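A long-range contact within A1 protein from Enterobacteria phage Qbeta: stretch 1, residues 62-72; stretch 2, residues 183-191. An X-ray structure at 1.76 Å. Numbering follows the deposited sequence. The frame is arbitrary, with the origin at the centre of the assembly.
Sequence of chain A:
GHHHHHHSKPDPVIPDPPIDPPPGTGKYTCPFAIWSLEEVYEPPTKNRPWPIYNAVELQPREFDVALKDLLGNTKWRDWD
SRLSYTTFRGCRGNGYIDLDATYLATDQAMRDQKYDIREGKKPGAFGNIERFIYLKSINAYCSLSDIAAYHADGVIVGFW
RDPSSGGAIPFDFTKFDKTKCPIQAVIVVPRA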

# COMPACT_ATOMS: atom_id res chain seq x y z
N GLU A 62 -12.64 8.92 0.88
CA GLU A 62 -12.81 8.12 -0.37
C GLU A 62 -11.62 8.26 -1.37
O GLU A 62 -11.18 9.36 -1.64
CB GLU A 62 -14.06 8.60 -1.10
CG GLU A 62 -15.33 8.21 -0.40
CD GLU A 62 -16.57 8.89 -1.08
OE1 GLU A 62 -16.46 10.07 -1.56
OE2 GLU A 62 -17.66 8.25 -1.12
N PHE A 63 -11.15 7.12 -1.91
CA PHE A 63 -10.34 7.09 -3.14
C PHE A 63 -11.22 7.38 -4.37
O PHE A 63 -12.45 7.15 -4.38
CB PHE A 63 -9.73 5.70 -3.35
CG PHE A 63 -8.94 5.21 -2.16
CD1 PHE A 63 -7.66 5.74 -1.87
CD2 PHE A 63 -9.41 4.19 -1.36
CE1 PHE A 63 -6.87 5.23 -0.80
CE2 PHE A 63 -8.67 3.69 -0.29
CZ PHE A 63 -7.42 4.18 0.02
N ASP A 64 -10.59 7.95 -5.41
CA ASP A 64 -11.30 8.32 -6.63
C ASP A 64 -11.18 7.17 -7.63
O ASP A 64 -10.76 7.37 -8.78
CB ASP A 64 -10.68 9.58 -7.21
CG ASP A 64 -10.92 10.81 -6.35
OD1 ASP A 64 -12.00 10.90 -5.70
OD2 ASP A 64 -10.07 11.73 -6.38
N VAL A 65 -11.44 5.96 -7.15
CA VAL A 65 -11.68 4.80 -8.06
C VAL A 65 -12.85 4.06 -7.49
O VAL A 65 -13.05 4.16 -6.23
CB VAL A 65 -10.48 3.79 -8.12
CG1 VAL A 65 -9.38 4.34 -8.89
CG2 VAL A 65 -10.01 3.31 -6.70
N ALA A 66 -13.62 3.34 -8.34
CA ALA A 66 -14.64 2.36 -7.87
C ALA A 66 -13.91 1.08 -7.49
O ALA A 66 -12.89 0.73 -8.09
CB ALA A 66 -15.73 2.03 -8.92
N LEU A 67 -14.44 0.36 -6.50
CA LEU A 67 -13.85 -0.96 -6.24
C LEU A 67 -13.76 -1.75 -7.53
O LEU A 67 -12.70 -2.37 -7.77
CB LEU A 67 -14.68 -1.75 -5.25
CG LEU A 67 -14.20 -3.16 -4.94
CD1 LEU A 67 -12.83 -3.15 -4.26
CD2 LEU A 67 -15.26 -3.69 -3.96
N LYS A 68 -14.82 -1.76 -8.33
CA LYS A 68 -14.77 -2.66 -9.51
C LYS A 68 -13.61 -2.26 -10.45
O LYS A 68 -13.15 -3.11 -11.22
CB LYS A 68 -16.08 -2.74 -10.28
CG LYS A 68 -16.52 -1.49 -11.08
CD LYS A 68 -17.57 -1.78 -12.12
CE LYS A 68 -17.41 -0.83 -13.30
NZ LYS A 68 -17.91 0.55 -12.98
N ASP A 69 -13.12 -1.01 -10.38
CA ASP A 69 -12.00 -0.62 -11.28
C ASP A 69 -10.73 -1.44 -11.07
O ASP A 69 -9.92 -1.61 -12.01
CB ASP A 69 -11.60 0.85 -11.10
CG ASP A 69 -12.71 1.80 -11.50
OD1 ASP A 69 -13.51 1.34 -12.36
OD2 ASP A 69 -12.84 2.92 -10.94
N LEU A 70 -10.57 -1.93 -9.84
CA LEU A 70 -9.35 -2.64 -9.44
C LEU A 70 -9.48 -4.14 -9.52
O LEU A 70 -8.48 -4.83 -9.21
CB LEU A 70 -8.98 -2.25 -8.01
CG LEU A 70 -9.03 -0.76 -7.69
CD1 LEU A 70 -8.77 -0.50 -6.22
CD2 LEU A 70 -8.03 0.10 -8.52
N LEU A 71 -10.69 -4.63 -9.85
CA LEU A 71 -11.02 -6.05 -9.85
C LEU A 71 -11.14 -6.59 -11.30
O LEU A 71 -11.30 -5.83 -12.24
CB LEU A 71 -12.30 -6.36 -9.13
CG LEU A 71 -12.25 -5.97 -7.62
CD1 LEU A 71 -13.59 -6.39 -7.02
CD2 LEU A 71 -11.07 -6.52 -6.79
N GLY A 72 -10.89 -7.88 -11.47
CA GLY A 72 -11.04 -8.45 -12.80
C GLY A 72 -10.79 -9.91 -12.69
O GLY A 72 -11.10 -10.51 -11.64
N ILE A 183 0.81 3.58 -4.84
CA ILE A 183 -0.44 3.00 -4.31
C ILE A 183 -1.60 3.77 -4.86
O ILE A 183 -1.60 5.01 -4.84
CB ILE A 183 -0.42 3.01 -2.73
CG1 ILE A 183 0.82 2.23 -2.25
CG2 ILE A 183 -1.85 2.59 -2.13
CD1 ILE A 183 1.22 2.43 -0.77
N GLN A 184 -2.63 3.05 -5.28
CA GLN A 184 -3.85 3.67 -5.85
C GLN A 184 -4.97 3.57 -4.86
O GLN A 184 -5.86 4.43 -4.84
CB GLN A 184 -4.28 2.88 -7.08
CG GLN A 184 -3.21 2.67 -8.18
CD GLN A 184 -2.74 3.99 -8.73
OE1 GLN A 184 -1.60 4.40 -8.50
NE2 GLN A 184 -3.66 4.74 -9.30
N ALA A 185 -5.01 2.48 -4.09
CA ALA A 185 -6.09 2.28 -3.11
C ALA A 185 -5.81 1.13 -2.16
O ALA A 185 -4.93 0.29 -2.43
CB ALA A 185 -7.45 2.07 -3.81
N VAL A 186 -6.53 1.09 -1.03
CA VAL A 186 -6.47 -0.06 -0.12
C VAL A 186 -7.90 -0.55 -0.15
O VAL A 186 -8.89 0.25 0.03
CB VAL A 186 -6.09 0.32 1.38
CG1 VAL A 186 -6.34 -0.90 2.32
CG2 VAL A 186 -4.64 0.73 1.52
N ILE A 187 -8.07 -1.86 -0.39
CA ILE A 187 -9.42 -2.42 -0.50
C ILE A 187 -9.59 -3.63 0.41
O ILE A 187 -8.59 -4.21 0.87
CB ILE A 187 -9.80 -2.85 -2.00
CG1 ILE A 187 -8.85 -3.98 -2.44
CG2 ILE A 187 -9.57 -1.67 -2.96
CD1 ILE A 187 -9.21 -4.60 -3.84
N VAL A 188 -10.86 -4.01 0.59
CA VAL A 188 -11.20 -5.37 1.02
C VAL A 188 -11.61 -6.20 -0.24
O VAL A 188 -12.60 -5.89 -0.90
CB VAL A 188 -12.26 -5.38 2.15
CG1 VAL A 188 -12.69 -6.84 2.43
CG2 VAL A 188 -11.69 -4.79 3.51
N VAL A 189 -10.79 -7.19 -0.64
CA VAL A 189 -11.15 -7.93 -1.87
C VAL A 189 -12.38 -8.82 -1.63
O VAL A 189 -12.38 -9.65 -0.71
CB VAL A 189 -9.95 -8.69 -2.46
CG1 VAL A 189 -9.40 -9.71 -1.46
CG2 VAL A 189 -10.30 -9.35 -3.81
N PRO A 190 -13.43 -8.67 -2.44
CA PRO A 190 -14.64 -9.56 -2.29
C PRO A 190 -14.35 -11.03 -2.52
O PRO A 190 -13.58 -11.40 -3.41
CB PRO A 190 -15.60 -9.11 -3.39
CG PRO A 190 -15.07 -7.72 -3.78
CD PRO A 190 -13.56 -7.79 -3.62
N ARG A 191 -15.01 -11.86 -1.72
CA ARG A 191 -15.06 -13.31 -2.02
C ARG A 191 -15.74 -13.62 -3.32
O ARG A 191 -16.61 -12.88 -3.75
CB ARG A 191 -15.78 -14.05 -0.92
CG ARG A 191 -14.89 -14.15 0.30
CD ARG A 191 -15.68 -14.54 1.58
NE ARG A 191 -16.62 -13.50 2.01
CZ ARG A 191 -16.47 -12.84 3.18
NH1 ARG A 191 -15.47 -13.15 3.97
NH2 ARG A 191 -17.33 -11.92 3.54

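How do the two backbones lie against each other? They run alongside in the same order, with Phe 63 nearest Ala 185 (CA to CA 6.4 Å), Leu 67 nearest Ile 187 (CA to CA 7.4 Å) and Leu 71 nearest Val 189 (CA to CA 8.2 Å). No hydrogen bond passes between the stretches, so the contact rests on apolar packing and buries 466 Å², both sides summed. Stretch 2 is a strand from Ile 183 to Val 188, and the CA-to-CB bonds of Ala 185 and Ile 187 point toward stretch 1 while those of Val 186 and Val 188 point away.

What does Phe 63 do at the start? One face of its ring lies over Ala 185: the CA of Ala 185 sits 3.8 Å from the centroid of the Phe 63 ring and only 9° off the ring normal, a CH-pi contact in which a weakly polarized C-H meets the pi cloud. The CB of Ala 185 lies over the same ring, 3.8 Å from CD2 of Phe 63. The ring also reaches the neighbouring backbone, with CZ of Phe 63 3.4 Å from N of Val 186 and CD1 of Phe 63 3.7 Å from O of Gln 184. Two residues on, CG2 of Val 65 approaches CB of Ala 185 at 4.1 Å, adding a second apolar neighbour to this small methyl.

How does the chain turn to bring its leucines to the strand? Ala 66 N donates to Asp 69 OD2 at 2.7 Å, and Asp 69 N returns a bond to Ala 66 O at 2.9 Å, so side chain and backbone together hold the turn. Leu 70 N to Leu 67 O, 3.0 Å, continues it. The CA-to-CB bond of Leu 67 points sideways, yet the end of its side chain comes nearer to stretch 2: CD1 of Leu 67 packs 3.8 Å from CB of Ile 187, and CD2 of Leu 67 lies 4.0 Å from CG of Pro 190.

What do Leu 70 and Leu 71 add? The CA-to-CB bonds of both point toward stretch 2. CD1 of Leu 70 touches two residues of the strand, CB of Ala 185 at 3.8 Å and CG2 of Ile 187 at 3.6 Å, bridging the side chains that face it. Leu 71 carries the packing from Ile 187 on past the end of the strand: its CD2 is 4.0 Å from CD1 of Ile 187 and 4.2 Å from CG2 of Val 189, and its CD1 is 3.7 Å from CD of Pro 190. These aliphatic groups meet at van der Waals distance, and taking their hydrocarbon surface out of water favours the packing.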